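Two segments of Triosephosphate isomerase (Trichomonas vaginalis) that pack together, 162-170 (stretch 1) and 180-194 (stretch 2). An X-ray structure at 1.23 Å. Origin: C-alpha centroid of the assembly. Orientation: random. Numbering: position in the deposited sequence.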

# COMPACT_ATOMS: atom_id res chain seq x y z
N VAL A 162 12.62 -17.29 2.60
CA VAL A 162 13.69 -16.79 3.45
C VAL A 162 13.03 -16.23 4.70
O VAL A 162 11.95 -15.62 4.58
CB VAL A 162 14.49 -15.70 2.69
CG1 VAL A 162 15.49 -14.99 3.57
CG2 VAL A 162 15.17 -16.30 1.46
N ILE A 163 13.62 -16.41 5.87
CA ILE A 163 13.05 -15.89 7.12
C ILE A 163 13.97 -14.83 7.67
O ILE A 163 15.18 -15.03 7.69
CB ILE A 163 12.89 -17.04 8.15
CG1 ILE A 163 11.93 -18.11 7.61
CG2 ILE A 163 12.42 -16.49 9.48
CD1 ILE A 163 11.89 -19.37 8.42
N ALA A 164 13.44 -13.70 8.12
CA ALA A 164 14.22 -12.65 8.76
C ALA A 164 13.81 -12.49 10.21
O ALA A 164 12.61 -12.34 10.52
CB ALA A 164 14.08 -11.34 8.02
N TYR A 165 14.77 -12.49 11.11
CA TYR A 165 14.55 -12.22 12.52
C TYR A 165 14.83 -10.76 12.86
O TYR A 165 15.95 -10.26 12.65
CB TYR A 165 15.49 -13.08 13.38
CG TYR A 165 15.41 -12.70 14.84
CD1 TYR A 165 14.27 -12.92 15.58
CD2 TYR A 165 16.43 -12.01 15.47
CE1 TYR A 165 14.16 -12.49 16.90
CE2 TYR A 165 16.34 -11.59 16.78
CZ TYR A 165 15.21 -11.83 17.50
OH TYR A 165 15.14 -11.35 18.80
N GLU A 166 13.83 -10.09 13.42
CA GLU A 166 13.90 -8.68 13.81
C GLU A 166 13.86 -8.60 15.33
O GLU A 166 12.86 -8.95 15.95
CB GLU A 166 12.71 -7.89 13.27
CG GLU A 166 12.63 -7.87 11.77
CD GLU A 166 11.46 -6.97 11.37
OE1 GLU A 166 11.61 -5.69 11.46
OE2 GLU A 166 10.36 -7.48 11.19
N PRO A 167 14.94 -8.11 15.96
CA PRO A 167 14.92 -7.93 17.40
C PRO A 167 14.13 -6.65 17.75
O PRO A 167 14.72 -5.59 18.00
CB PRO A 167 16.41 -7.82 17.73
CG PRO A 167 17.01 -7.18 16.56
CD PRO A 167 16.25 -7.77 15.37
N ILE A 168 12.83 -6.74 17.78
CA ILE A 168 11.98 -5.57 17.94
C ILE A 168 12.24 -4.94 19.31
O ILE A 168 12.17 -3.70 19.47
CB ILE A 168 10.51 -5.91 17.71
CG1 ILE A 168 10.28 -6.42 16.28
CG2 ILE A 168 9.61 -4.68 17.99
CD1 ILE A 168 8.91 -7.03 16.05
N TRP A 169 12.61 -5.75 20.28
CA TRP A 169 13.02 -5.30 21.60
C TRP A 169 14.20 -4.36 21.60
O TRP A 169 14.47 -3.77 22.67
CB TRP A 169 13.36 -6.54 22.43
CG TRP A 169 14.43 -7.40 21.89
CD1 TRP A 169 14.29 -8.47 21.03
CD2 TRP A 169 15.82 -7.32 22.18
NE1 TRP A 169 15.50 -9.02 20.77
CE2 TRP A 169 16.46 -8.36 21.48
CE3 TRP A 169 16.60 -6.48 22.99
CZ2 TRP A 169 17.82 -8.58 21.57
CZ3 TRP A 169 17.94 -6.70 23.06
CH2 TRP A 169 18.53 -7.74 22.37
N ALA A 170 14.92 -4.27 20.50
CA ALA A 170 16.07 -3.38 20.36
C ALA A 170 15.78 -2.20 19.43
O ALA A 170 16.72 -1.47 19.10
CB ALA A 170 17.30 -4.14 19.92
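Stretch 2, residues 180-194: QDAQEMCKVIRDILA

Stretch 2 is helical throughout, each turn closed by backbone hydrogen bonds such as Ile189 N to Met185 O (3.0 Å). It runs largely against the strand 162-165: their axes make an angle of 140° and approach to 9.3 Å, with the backbones nearest at Tyr165 and Cys186, whose CA atoms lie 6.9 Å apart. Because strand side chains alternate, Ile163 and Tyr165 point toward the helix while Ala164 points away. The helix answers with residues one turn apart, Asp181, Met185, Ile189 and Leu193, all directed toward stretch 1.

At one end, the tip of Ile163 rests against side chains from two successive turns: its CD1 lies 4.1 Å from Ile189 CG2 and 4.0 Å from Leu193 CD1, so branched aliphatic side chains offer the methyl a shared apolar surface. Ile189 also reaches back, its CD1 3.9 Å from Tyr165 CB. Tyr165 offers a broad plate, and flexible, unbranched Met185 sets its CB over one face, 3.6 Å from the ring centroid, with its CG 3.5 Å from Tyr165 CZ. No hydrogen bond crosses the contact; the tyrosine hydroxyl is instead held within stretch 1, where Trp169 NE1 donates to Tyr165 OH (3.1 Å). Beyond the strand, Trp169 presents its ring edge to Asp181, with CH2 3.5 Å from OD2, a fitting place for a carboxylate beside polarized aromatic C-H groups.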

# COMPACT_ATOMS: atom_id res chain seq x y z
N GLN A 180 25.97 -12.09 19.65
CA GLN A 180 25.51 -13.35 20.21
C GLN A 180 23.99 -13.46 20.22
O GLN A 180 23.45 -14.55 19.97
CB GLN A 180 26.07 -13.51 21.62
N ASP A 181 23.27 -12.37 20.47
CA ASP A 181 21.82 -12.40 20.43
C ASP A 181 21.34 -12.78 19.03
O ASP A 181 20.36 -13.52 18.89
CB ASP A 181 21.21 -11.03 20.78
CG ASP A 181 21.42 -10.62 22.21
OD1 ASP A 181 21.39 -11.46 23.12
OD2 ASP A 181 21.59 -9.37 22.44
N ALA A 182 21.98 -12.25 17.99
CA ALA A 182 21.61 -12.54 16.62
C ALA A 182 21.79 -14.03 16.32
O ALA A 182 20.90 -14.70 15.78
CB ALA A 182 22.44 -11.71 15.65
N GLN A 183 22.96 -14.56 16.65
CA GLN A 183 23.25 -15.97 16.42
C GLN A 183 22.26 -16.84 17.16
O GLN A 183 21.72 -17.80 16.61
CB GLN A 183 24.68 -16.28 16.87
CG GLN A 183 24.98 -17.75 17.09
CD GLN A 183 24.74 -18.60 15.88
OE1 GLN A 183 24.88 -18.17 14.72
NE2 GLN A 183 24.38 -19.86 16.13
N GLU A 184 22.01 -16.52 18.42
CA GLU A 184 21.14 -17.36 19.22
C GLU A 184 19.73 -17.44 18.65
O GLU A 184 19.14 -18.52 18.61
CB GLU A 184 21.05 -16.84 20.67
N MET A 185 19.19 -16.32 18.20
CA MET A 185 17.81 -16.35 17.69
C MET A 185 17.71 -16.98 16.32
O MET A 185 16.74 -17.66 16.02
CB MET A 185 17.19 -14.95 17.69
CG MET A 185 16.99 -14.39 19.11
SD MET A 185 16.09 -15.44 20.25
CE MET A 185 14.44 -15.27 19.60
N CYS A 186 18.72 -16.79 15.47
CA CYS A 186 18.72 -17.49 14.18
C CYS A 186 18.81 -18.99 14.37
O CYS A 186 18.12 -19.75 13.68
CB CYS A 186 19.83 -16.95 13.28
SG CYS A 186 19.52 -15.25 12.69
N LYS A 187 19.60 -19.43 15.35
CA LYS A 187 19.65 -20.85 15.69
C LYS A 187 18.32 -21.36 16.25
O LYS A 187 17.87 -22.46 15.91
CB LYS A 187 20.78 -21.08 16.70
CG LYS A 187 20.91 -22.54 17.18
CD LYS A 187 21.01 -23.58 16.10
CE LYS A 187 21.45 -24.94 16.69
NZ LYS A 187 21.30 -26.02 15.68
N VAL A 188 17.66 -20.56 17.09
CA VAL A 188 16.34 -20.95 17.58
C VAL A 188 15.39 -21.22 16.41
O VAL A 188 14.67 -22.21 16.39
CB VAL A 188 15.78 -19.83 18.50
CG1 VAL A 188 14.25 -19.93 18.63
CG2 VAL A 188 16.43 -19.87 19.90
N ILE A 189 15.38 -20.32 15.42
CA ILE A 189 14.49 -20.51 14.29
C ILE A 189 14.85 -21.78 13.49
O ILE A 189 13.98 -22.54 13.10
CB ILE A 189 14.51 -19.25 13.39
CG1 ILE A 189 13.91 -18.05 14.15
CG2 ILE A 189 13.75 -19.51 12.10
CD1 ILE A 189 14.20 -16.72 13.54
N ARG A 190 16.14 -21.98 13.26
CA ARG A 190 16.55 -23.17 12.51
C ARG A 190 16.13 -24.43 13.23
O ARG A 190 15.68 -25.39 12.59
CB ARG A 190 18.06 -23.17 12.25
CG ARG A 190 18.45 -24.12 11.12
CD ARG A 190 19.91 -24.07 10.70
NE ARG A 190 20.34 -22.70 10.42
CZ ARG A 190 20.02 -22.00 9.33
NH1 ARG A 190 19.34 -22.49 8.36
NH2 ARG A 190 20.43 -20.72 9.26
N ASP A 191 16.25 -24.44 14.55
CA ASP A 191 15.84 -25.62 15.31
C ASP A 191 14.33 -25.84 15.31
O ASP A 191 13.87 -26.99 15.31
CB ASP A 191 16.38 -25.55 16.72
CG ASP A 191 17.88 -25.81 16.79
OD1 ASP A 191 18.47 -26.34 15.82
OD2 ASP A 191 18.45 -25.47 17.86
N ILE A 192 13.55 -24.77 15.30
CA ILE A 192 12.11 -24.92 15.15
C ILE A 192 11.79 -25.57 13.79
O ILE A 192 10.98 -26.50 13.70
CB ILE A 192 11.40 -23.56 15.27
CG1 ILE A 192 11.50 -23.01 16.70
CG2 ILE A 192 9.94 -23.67 14.83
CD1 ILE A 192 11.35 -21.50 16.79
N LEU A 193 12.39 -25.05 12.73
CA LEU A 193 12.21 -25.66 11.42
C LEU A 193 12.59 -27.13 11.46
O LEU A 193 11.86 -27.99 10.96
CB LEU A 193 13.03 -24.96 10.34
CG LEU A 193 12.64 -23.52 10.04
CD1 LEU A 193 13.60 -22.97 8.99
CD2 LEU A 193 11.20 -23.42 9.55
N ALA A 194 13.73 -27.46 12.05
CA ALA A 194 14.17 -28.84 12.05
C ALA A 194 13.17 -29.74 12.75
O ALA A 194 12.85 -30.83 12.27
CB ALA A 194 15.54 -28.98 12.69